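Local coordinates for putative curved DNA-binding protein (Chaetomium thermophilum var. thermophilum DSM 1495, PDB 4IPA) that probably acts in ribosome biogenesis as an Arx1 protein of the methionine aminopeptidase-like M24 family, and may bind DNA, at residues L273-N278 against V327-E332; Y281-P286 against I320-G325; K79-P84 against K297-F302. All blocks are in the same frame, centred on the assembly; numbering follows the deposited sequence.

Interaction 1 of 3, residues L273-N278 against V327-E332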
# COMPACT_ATOMS: atom_id res chain seq x y z
N LEU A 273 1.35 -12.43 7.04
CA LEU A 273 0.99 -11.96 5.70
C LEU A 273 1.72 -12.76 4.62
O LEU A 273 2.94 -12.85 4.64
CB LEU A 273 1.30 -10.47 5.57
CG LEU A 273 0.89 -9.78 4.27
CD1 LEU A 273 -0.63 -9.71 4.20
CD2 LEU A 273 1.49 -8.39 4.20
N HIS A 274 0.98 -13.34 3.69
CA HIS A 274 1.55 -14.21 2.66
C HIS A 274 0.75 -14.09 1.36
O HIS A 274 -0.30 -13.48 1.32
CB HIS A 274 1.50 -15.70 3.08
CG HIS A 274 2.16 -16.00 4.40
ND1 HIS A 274 3.28 -16.80 4.50
CD2 HIS A 274 1.81 -15.65 5.66
CE1 HIS A 274 3.61 -16.91 5.78
NE2 HIS A 274 2.75 -16.22 6.50
N ARG A 275 1.26 -14.69 0.29
CA ARG A 275 0.48 -14.86 -0.94
C ARG A 275 0.98 -16.06 -1.73
O ARG A 275 2.16 -16.39 -1.69
CB ARG A 275 0.50 -13.59 -1.80
CG ARG A 275 1.71 -13.44 -2.69
CD ARG A 275 1.52 -12.26 -3.64
NE ARG A 275 2.68 -12.06 -4.49
CZ ARG A 275 2.86 -12.66 -5.67
NH1 ARG A 275 1.95 -13.51 -6.14
NH2 ARG A 275 3.95 -12.43 -6.37
N ARG A 276 0.07 -16.71 -2.45
CA ARG A 276 0.43 -17.80 -3.34
C ARG A 276 1.26 -17.28 -4.50
O ARG A 276 0.93 -16.24 -5.05
CB ARG A 276 -0.82 -18.45 -3.92
CG ARG A 276 -1.08 -19.84 -3.42
CD ARG A 276 -2.36 -20.40 -4.02
NE ARG A 276 -2.10 -20.99 -5.32
CZ ARG A 276 -2.53 -20.48 -6.47
NH1 ARG A 276 -3.27 -19.38 -6.49
NH2 ARG A 276 -2.23 -21.09 -7.61
N THR A 277 2.32 -18.00 -4.86
CA THR A 277 3.07 -17.72 -6.09
C THR A 277 2.71 -18.73 -7.18
O THR A 277 1.94 -19.66 -6.94
CB THR A 277 4.60 -17.82 -5.89
OG1 THR A 277 4.96 -19.18 -5.64
CG2 THR A 277 5.07 -16.94 -4.74
N ASN A 278 3.29 -18.56 -8.36
CA ASN A 278 3.03 -19.50 -9.45
C ASN A 278 4.02 -20.67 -9.56
O ASN A 278 3.94 -21.47 -10.49
CB ASN A 278 2.87 -18.76 -10.79
CG ASN A 278 1.52 -18.04 -10.91
OD1 ASN A 278 1.47 -16.83 -11.14
ND2 ASN A 278 0.43 -18.78 -10.75
N VAL A 327 6.03 -21.76 -2.78
CA VAL A 327 4.68 -21.63 -3.35
C VAL A 327 3.87 -20.57 -2.62
O VAL A 327 2.92 -20.03 -3.18
CB VAL A 327 3.89 -22.98 -3.36
CG1 VAL A 327 4.65 -24.05 -4.12
CG2 VAL A 327 3.62 -23.44 -1.93
N PHE A 328 4.22 -20.29 -1.36
CA PHE A 328 3.76 -19.08 -0.70
C PHE A 328 4.95 -18.13 -0.62
O PHE A 328 6.07 -18.56 -0.34
CB PHE A 328 3.30 -19.34 0.74
CG PHE A 328 1.96 -20.02 0.86
CD1 PHE A 328 1.31 -20.55 -0.24
CD2 PHE A 328 1.35 -20.13 2.10
CE1 PHE A 328 0.08 -21.17 -0.10
CE2 PHE A 328 0.13 -20.75 2.26
CZ PHE A 328 -0.51 -21.28 1.16
N ARG A 329 4.72 -16.85 -0.88
CA ARG A 329 5.67 -15.83 -0.50
C ARG A 329 5.32 -15.38 0.92
O ARG A 329 4.16 -15.18 1.26
CB ARG A 329 5.59 -14.64 -1.46
CG ARG A 329 6.57 -13.51 -1.11
CD ARG A 329 6.50 -12.35 -2.10
NE ARG A 329 6.77 -12.79 -3.46
CZ ARG A 329 7.99 -12.96 -3.95
NH1 ARG A 329 9.04 -12.71 -3.18
NH2 ARG A 329 8.16 -13.37 -5.20
N GLN A 330 6.32 -15.22 1.76
CA GLN A 330 6.08 -14.75 3.11
C GLN A 330 6.59 -13.32 3.18
O GLN A 330 7.68 -13.03 2.70
CB GLN A 330 6.81 -15.65 4.11
CG GLN A 330 6.94 -15.12 5.52
CD GLN A 330 8.01 -15.89 6.30
OE1 GLN A 330 7.71 -16.67 7.18
NE2 GLN A 330 9.27 -15.67 5.95
N TYR A 331 5.79 -12.43 3.76
CA TYR A 331 6.22 -11.06 4.01
C TYR A 331 6.66 -10.94 5.44
O TYR A 331 5.84 -10.86 6.36
CB TYR A 331 5.09 -10.06 3.72
CG TYR A 331 4.67 -10.10 2.27
CD1 TYR A 331 5.35 -9.33 1.32
CD2 TYR A 331 3.65 -10.94 1.85
CE1 TYR A 331 4.98 -9.38 -0.02
CE2 TYR A 331 3.27 -10.99 0.52
CZ TYR A 331 3.94 -10.21 -0.41
OH TYR A 331 3.57 -10.27 -1.73
N GLU A 332 7.97 -10.94 5.63
CA GLU A 332 8.54 -10.89 6.97
C GLU A 332 8.13 -9.63 7.67
O GLU A 332 7.92 -8.60 7.05
CB GLU A 332 10.07 -11.01 6.94
CG GLU A 332 10.58 -12.41 7.33
CD GLU A 332 10.05 -12.90 8.70
OE1 GLU A 332 9.67 -12.05 9.55
OE2 GLU A 332 10.02 -14.14 8.93
O HOH W 1 3.61 -10.81 8.15
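Arg275 and Arg329 form the central hydrogen-bonded pair of two antiparallel strands, 273-276 and 328-330, joined by Arg329 N to Arg275 O (2.7 Å) and Arg275 N to Arg329 O (3.1 Å). With helices 286-299 and 312-324, the small sheet resembles the winged-helix-like insert of type 2 methionine aminopeptidases. Two further backbone bonds are Tyr331 N to Leu273 O (3.0 Å) and Thr277 N to Val327 O (2.7 Å). Tyr331 CG lies anti to the carbonyl carbon (chi1 -63°); the edge of its ring meets Leu273 O, CD2 packs on Leu273 CG, and OH comes to the edge of the Arg275 guanidinium. His274-Gln330 and Arg276-Phe328 are non-hydrogen-bonded pairs whose side chains share one face, where His274 ND1, buried without a polar partner, lies 3.7 Å from Gln330 CB. On the other face the Arg275 and Arg329 guanidinium planes lie 31° apart, Arg275 NH2 4.1 Å from Arg329 NE. Glu226 probably offsets this like-charge approach with a salt bridge to Arg275 NH2, and it hydrogen-bonds with Tyr331 OH. Farther out, Val319 and Val323 of helix 312-324 pack on His274. Beside the Leu273-Tyr331 pair, a water accepts from Leu273 N and donates to Tyr331 O (2.9 Å).

Interaction 2 of 3, residues Y281-P286 against I320-G325; sequences YALKRP and IECVRG
Glu321 reaches out from helix 312-324 and grips two successive backbone N-H groups of the 281-286 loop with its carboxylate. OE2 takes Lys284 N at 2.9 Å in a nearly straight bond (171°), met on the syn side but 24° out of the carboxylate plane; OE1 takes Arg285 N, also at 2.9 Å, through its syn lone pair. CG of Glu321 lies anti to the backbone N (chi1 -168°), and with the chain extended beyond it the carboxylate reaches the loop backbone. Leu283 and Glu321 run antiparallel past one another, CD2 of Leu283 3.8 Å from Glu321 CD, and the other methyl, CD1, rests 3.7 Å from Cys322 SG. Arg285 is the N-cap residue of helix 286-299, so Glu321, on the later helix 312-324, binds the chain just where the earlier helix begins, and OE1 also bonds to Ser288 OG. An alanine in place of Glu321 would probably leave the Lys284 and Arg285 N-H groups without this acceptor and open a gap beside Leu283 CD2. Gly325 CA, C-terminal in segment 320-325, sits over one face of the Tyr281 ring, 3.9 Å from its centroid, an approach that a CB on Gly325 would block. The solvent side is looser: the Lys284 chain leads away, leaving NZ 6.7 Å from Glu321 OE2, and Arg285 touches OE1 with CB and CG while its NE stays 5.0 Å from OE1.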
# COMPACT_ATOMS: atom_id res chain seq x y z
N TYR A 281 6.40 -26.28 -7.18
CA TYR A 281 6.92 -27.19 -6.17
C TYR A 281 5.84 -28.14 -5.65
O TYR A 281 4.73 -27.71 -5.33
CB TYR A 281 7.55 -26.40 -5.02
CG TYR A 281 8.08 -27.25 -3.88
CD1 TYR A 281 9.30 -27.89 -4.00
CD2 TYR A 281 7.38 -27.38 -2.69
CE1 TYR A 281 9.80 -28.68 -2.95
CE2 TYR A 281 7.87 -28.15 -1.64
CZ TYR A 281 9.08 -28.80 -1.78
OH TYR A 281 9.58 -29.57 -0.75
N ALA A 282 6.14 -29.43 -5.58
CA ALA A 282 5.16 -30.38 -5.07
C ALA A 282 5.24 -30.52 -3.55
O ALA A 282 6.28 -30.91 -3.01
CB ALA A 282 5.34 -31.72 -5.74
N LEU A 283 4.15 -30.18 -2.87
CA LEU A 283 4.11 -30.27 -1.41
C LEU A 283 3.98 -31.72 -0.96
O LEU A 283 3.18 -32.48 -1.50
CB LEU A 283 2.96 -29.43 -0.86
CG LEU A 283 3.09 -27.93 -1.17
CD1 LEU A 283 1.77 -27.22 -0.93
CD2 LEU A 283 4.24 -27.31 -0.36
N LYS A 284 4.79 -32.11 0.02
CA LYS A 284 4.77 -33.47 0.53
C LYS A 284 3.83 -33.64 1.71
O LYS A 284 3.23 -34.71 1.89
CB LYS A 284 6.19 -33.92 0.92
CG LYS A 284 7.14 -33.98 -0.28
CD LYS A 284 8.50 -34.53 0.09
CE LYS A 284 9.34 -34.80 -1.15
NZ LYS A 284 10.68 -35.38 -0.84
N ARG A 285 3.67 -32.59 2.50
CA ARG A 285 2.90 -32.67 3.73
C ARG A 285 1.43 -32.38 3.51
O ARG A 285 1.06 -31.40 2.85
CB ARG A 285 3.52 -31.74 4.79
CG ARG A 285 4.97 -32.10 5.05
CD ARG A 285 5.68 -31.13 5.96
NE ARG A 285 5.05 -30.99 7.27
CZ ARG A 285 5.22 -31.84 8.29
NH1 ARG A 285 6.00 -32.92 8.15
NH2 ARG A 285 4.61 -31.62 9.45
N PRO A 286 0.57 -33.25 4.05
CA PRO A 286 -0.87 -33.14 3.79
C PRO A 286 -1.46 -31.84 4.29
O PRO A 286 -2.35 -31.31 3.64
CB PRO A 286 -1.46 -34.35 4.53
CG PRO A 286 -0.42 -34.72 5.55
CD PRO A 286 0.89 -34.39 4.92
N ILE A 320 4.62 -23.66 6.77
CA ILE A 320 6.05 -23.92 6.79
C ILE A 320 6.57 -24.47 5.46
O ILE A 320 7.42 -23.84 4.82
CB ILE A 320 6.43 -24.87 7.94
CG1 ILE A 320 6.00 -24.25 9.28
CG2 ILE A 320 7.92 -25.21 7.89
CD1 ILE A 320 6.26 -25.12 10.51
N GLU A 321 6.06 -25.63 5.04
CA GLU A 321 6.51 -26.20 3.77
C GLU A 321 6.15 -25.32 2.57
O GLU A 321 6.88 -25.27 1.58
CB GLU A 321 5.94 -27.60 3.55
CG GLU A 321 6.62 -28.31 2.38
CD GLU A 321 6.00 -29.64 2.02
OE1 GLU A 321 4.83 -29.90 2.41
OE2 GLU A 321 6.69 -30.44 1.34
N CYS A 322 5.02 -24.64 2.64
CA CYS A 322 4.59 -23.81 1.53
C CYS A 322 5.60 -22.67 1.29
O CYS A 322 5.88 -22.33 0.14
CB CYS A 322 3.18 -23.25 1.78
SG CYS A 322 1.81 -24.47 1.61
N VAL A 323 6.13 -22.11 2.37
CA VAL A 323 7.11 -21.03 2.27
C VAL A 323 8.48 -21.58 1.88
O VAL A 323 9.15 -21.05 0.99
CB VAL A 323 7.25 -20.26 3.61
CG1 VAL A 323 8.44 -19.27 3.57
CG2 VAL A 323 5.94 -19.55 3.95
N ARG A 324 8.88 -22.66 2.55
CA ARG A 324 10.16 -23.26 2.27
C ARG A 324 10.19 -23.65 0.79
O ARG A 324 11.19 -23.44 0.11
CB ARG A 324 10.41 -24.48 3.16
CG ARG A 324 11.83 -25.04 3.04
CD ARG A 324 12.91 -24.06 3.56
NE ARG A 324 12.80 -23.81 5.00
CZ ARG A 324 13.21 -24.65 5.95
NH1 ARG A 324 13.77 -25.82 5.63
NH2 ARG A 324 13.06 -24.33 7.23
N GLY A 325 9.07 -24.14 0.28
CA GLY A 325 9.00 -24.61 -1.09
C GLY A 325 8.84 -23.52 -2.13
O GLY A 325 8.92 -23.78 -3.33

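Interaction 3 of 3, residues K79-P84 against K297-F302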
# COMPACT_ATOMS: atom_id res chain seq x y z
N LYS A 79 -14.06 -12.98 -7.25
CA LYS A 79 -13.88 -11.75 -6.50
C LYS A 79 -13.41 -12.13 -5.10
O LYS A 79 -13.56 -13.28 -4.70
CB LYS A 79 -15.20 -10.99 -6.41
CG LYS A 79 -16.23 -11.71 -5.57
CD LYS A 79 -17.62 -11.14 -5.76
CE LYS A 79 -18.65 -11.97 -4.99
NZ LYS A 79 -19.99 -11.36 -5.03
N GLY A 80 -12.84 -11.17 -4.38
CA GLY A 80 -12.33 -11.44 -3.05
C GLY A 80 -11.44 -10.31 -2.53
O GLY A 80 -11.53 -9.18 -3.01
N PHE A 81 -10.60 -10.62 -1.55
CA PHE A 81 -9.61 -9.67 -1.04
C PHE A 81 -8.45 -9.47 -2.05
O PHE A 81 -7.99 -10.43 -2.65
CB PHE A 81 -8.99 -10.18 0.27
CG PHE A 81 -9.94 -10.22 1.43
CD1 PHE A 81 -10.94 -11.18 1.51
CD2 PHE A 81 -9.81 -9.30 2.47
CE1 PHE A 81 -11.81 -11.23 2.60
CE2 PHE A 81 -10.68 -9.34 3.56
CZ PHE A 81 -11.68 -10.30 3.62
N SER A 82 -7.99 -8.24 -2.22
CA SER A 82 -6.68 -8.01 -2.81
C SER A 82 -5.66 -7.86 -1.68
O SER A 82 -4.46 -7.94 -1.90
CB SER A 82 -6.68 -6.75 -3.70
OG SER A 82 -6.91 -5.57 -2.93
N HIS A 83 -6.14 -7.67 -0.45
CA HIS A 83 -5.24 -7.47 0.69
C HIS A 83 -6.03 -7.53 1.97
O HIS A 83 -7.03 -6.82 2.11
CB HIS A 83 -4.54 -6.11 0.60
CG HIS A 83 -3.30 -5.99 1.44
ND1 HIS A 83 -3.32 -5.77 2.80
CD2 HIS A 83 -1.98 -6.03 1.09
CE1 HIS A 83 -2.09 -5.70 3.26
NE2 HIS A 83 -1.25 -5.85 2.24
N PRO A 84 -5.57 -8.35 2.92
CA PRO A 84 -6.22 -8.47 4.23
C PRO A 84 -6.26 -7.12 4.94
O PRO A 84 -5.42 -6.26 4.67
CB PRO A 84 -5.29 -9.41 4.99
CG PRO A 84 -3.97 -9.21 4.37
CD PRO A 84 -4.27 -9.05 2.90
N LYS A 297 -8.26 -21.43 -3.59
CA LYS A 297 -9.68 -21.23 -3.82
C LYS A 297 -10.21 -19.91 -3.27
O LYS A 297 -11.00 -19.23 -3.92
CB LYS A 297 -10.48 -22.42 -3.28
CG LYS A 297 -10.28 -23.69 -4.11
CD LYS A 297 -10.72 -24.93 -3.34
CE LYS A 297 -11.19 -26.06 -4.27
NZ LYS A 297 -11.59 -27.30 -3.51
N LYS A 298 -9.79 -19.52 -2.08
CA LYS A 298 -10.32 -18.29 -1.52
C LYS A 298 -9.61 -17.04 -2.07
O LYS A 298 -10.24 -16.06 -2.44
CB LYS A 298 -10.27 -18.36 0.01
CG LYS A 298 -10.63 -17.06 0.72
CD LYS A 298 -11.84 -17.25 1.61
CE LYS A 298 -11.80 -16.32 2.82
NZ LYS A 298 -12.86 -15.27 2.77
N PHE A 299 -8.28 -17.08 -2.15
CA PHE A 299 -7.51 -15.87 -2.42
C PHE A 299 -6.84 -15.86 -3.78
O PHE A 299 -6.42 -14.80 -4.25
CB PHE A 299 -6.45 -15.67 -1.32
CG PHE A 299 -7.03 -15.56 0.06
CD1 PHE A 299 -7.78 -14.45 0.42
CD2 PHE A 299 -6.85 -16.58 0.98
CE1 PHE A 299 -8.34 -14.36 1.67
CE2 PHE A 299 -7.41 -16.48 2.25
CZ PHE A 299 -8.14 -15.38 2.59
N GLY A 300 -6.73 -17.02 -4.42
CA GLY A 300 -5.96 -17.11 -5.64
C GLY A 300 -4.53 -16.69 -5.40
O GLY A 300 -3.81 -17.30 -4.60
N THR A 301 -4.09 -15.63 -6.06
CA THR A 301 -2.72 -15.18 -5.93
C THR A 301 -2.62 -13.87 -5.14
O THR A 301 -1.59 -13.19 -5.16
CB THR A 301 -2.09 -15.00 -7.31
OG1 THR A 301 -2.94 -14.14 -8.08
CG2 THR A 301 -2.00 -16.35 -8.03
N PHE A 302 -3.69 -13.53 -4.43
CA PHE A 302 -3.72 -12.28 -3.67
C PHE A 302 -3.23 -12.43 -2.22
O PHE A 302 -3.36 -13.50 -1.60
CB PHE A 302 -5.10 -11.64 -3.75
CG PHE A 302 -5.45 -11.10 -5.13
CD1 PHE A 302 -4.92 -9.88 -5.56
CD2 PHE A 302 -6.30 -11.81 -5.98
CE1 PHE A 302 -5.23 -9.37 -6.83
CE2 PHE A 302 -6.63 -11.31 -7.25
CZ PHE A 302 -6.09 -10.08 -7.68
O HOH W 2 -9.05 -12.80 -3.70
O HOH W 3 -10.72 -13.49 -1.10
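Phe81 and Phe299 both carry CG anti to their own carbonyl carbon (chi1 -68° and -59°), and the two side chains run alongside each other in the same sense. CD1 of Phe81 comes to the edge of the Phe299 ring, 4.1 Å from its CE1. Phe302 has a like first torsion (-69°); its CB presses on Phe81 O at 3.3 Å and its CD1 lies 3.8 Å from Ser82 CA. No direct hydrogen bond joins Lys79-Pro84 to Lys297-Phe302; water fills that role. One water accepts from Phe81 N at 2.9 Å and donates to Lys298 O at 2.9 Å. A second donates to Phe81 O at 2.8 Å and, weakly, to Phe299 O. The backbone of Phe81 is thus wetted on both its N-H and its C=O although the residue is buried. Lys298 CG, anti to the backbone N, lies over the centre of one face of the Phe299 ring; bends farther along the chain bring NZ obliquely toward the Phe81 ring. NZ forms a salt bridge with Glu65 of helix 53-69, the helix whose Met64 and Asp61 also touch Phe81. A type II' turn from Phe299 to Phe302 follows helix 286-299, closed by Phe302 N to Phe299 O at 3.0 Å, with Gly300 supplying the positive phi. Across from this turn, Ser82 OG hydrogen-bonds to Thr129 O. Ser82 and His83 both face Gly121, forming a classic beta bulge where strand 79-88 turns a corner within the M24 metallopeptidase family region.

Interactions 1 and 3 are largely buried, whereas interaction 2 lies at the surface, about 28 Å from the centre of the chain to its own centre. Helix 312-324 and strand 328-330 follow each other in the chain, and Cys322 O probably accepts hydrogen bonds from both Val327 N and Phe328 N, joining interaction 2 to interaction 1. Interactions 1 and 3 meet where Arg276 NH1 probably bonds to Gly300 O and Leu273 packs on Pro84. Interactions 2 and 3 do not touch; they lie near opposite ends of helix 286-299. Backbone pairing dominates the first contact, a carboxylate gripping loop N-H groups the second, and aromatic packing with bridging waters the third.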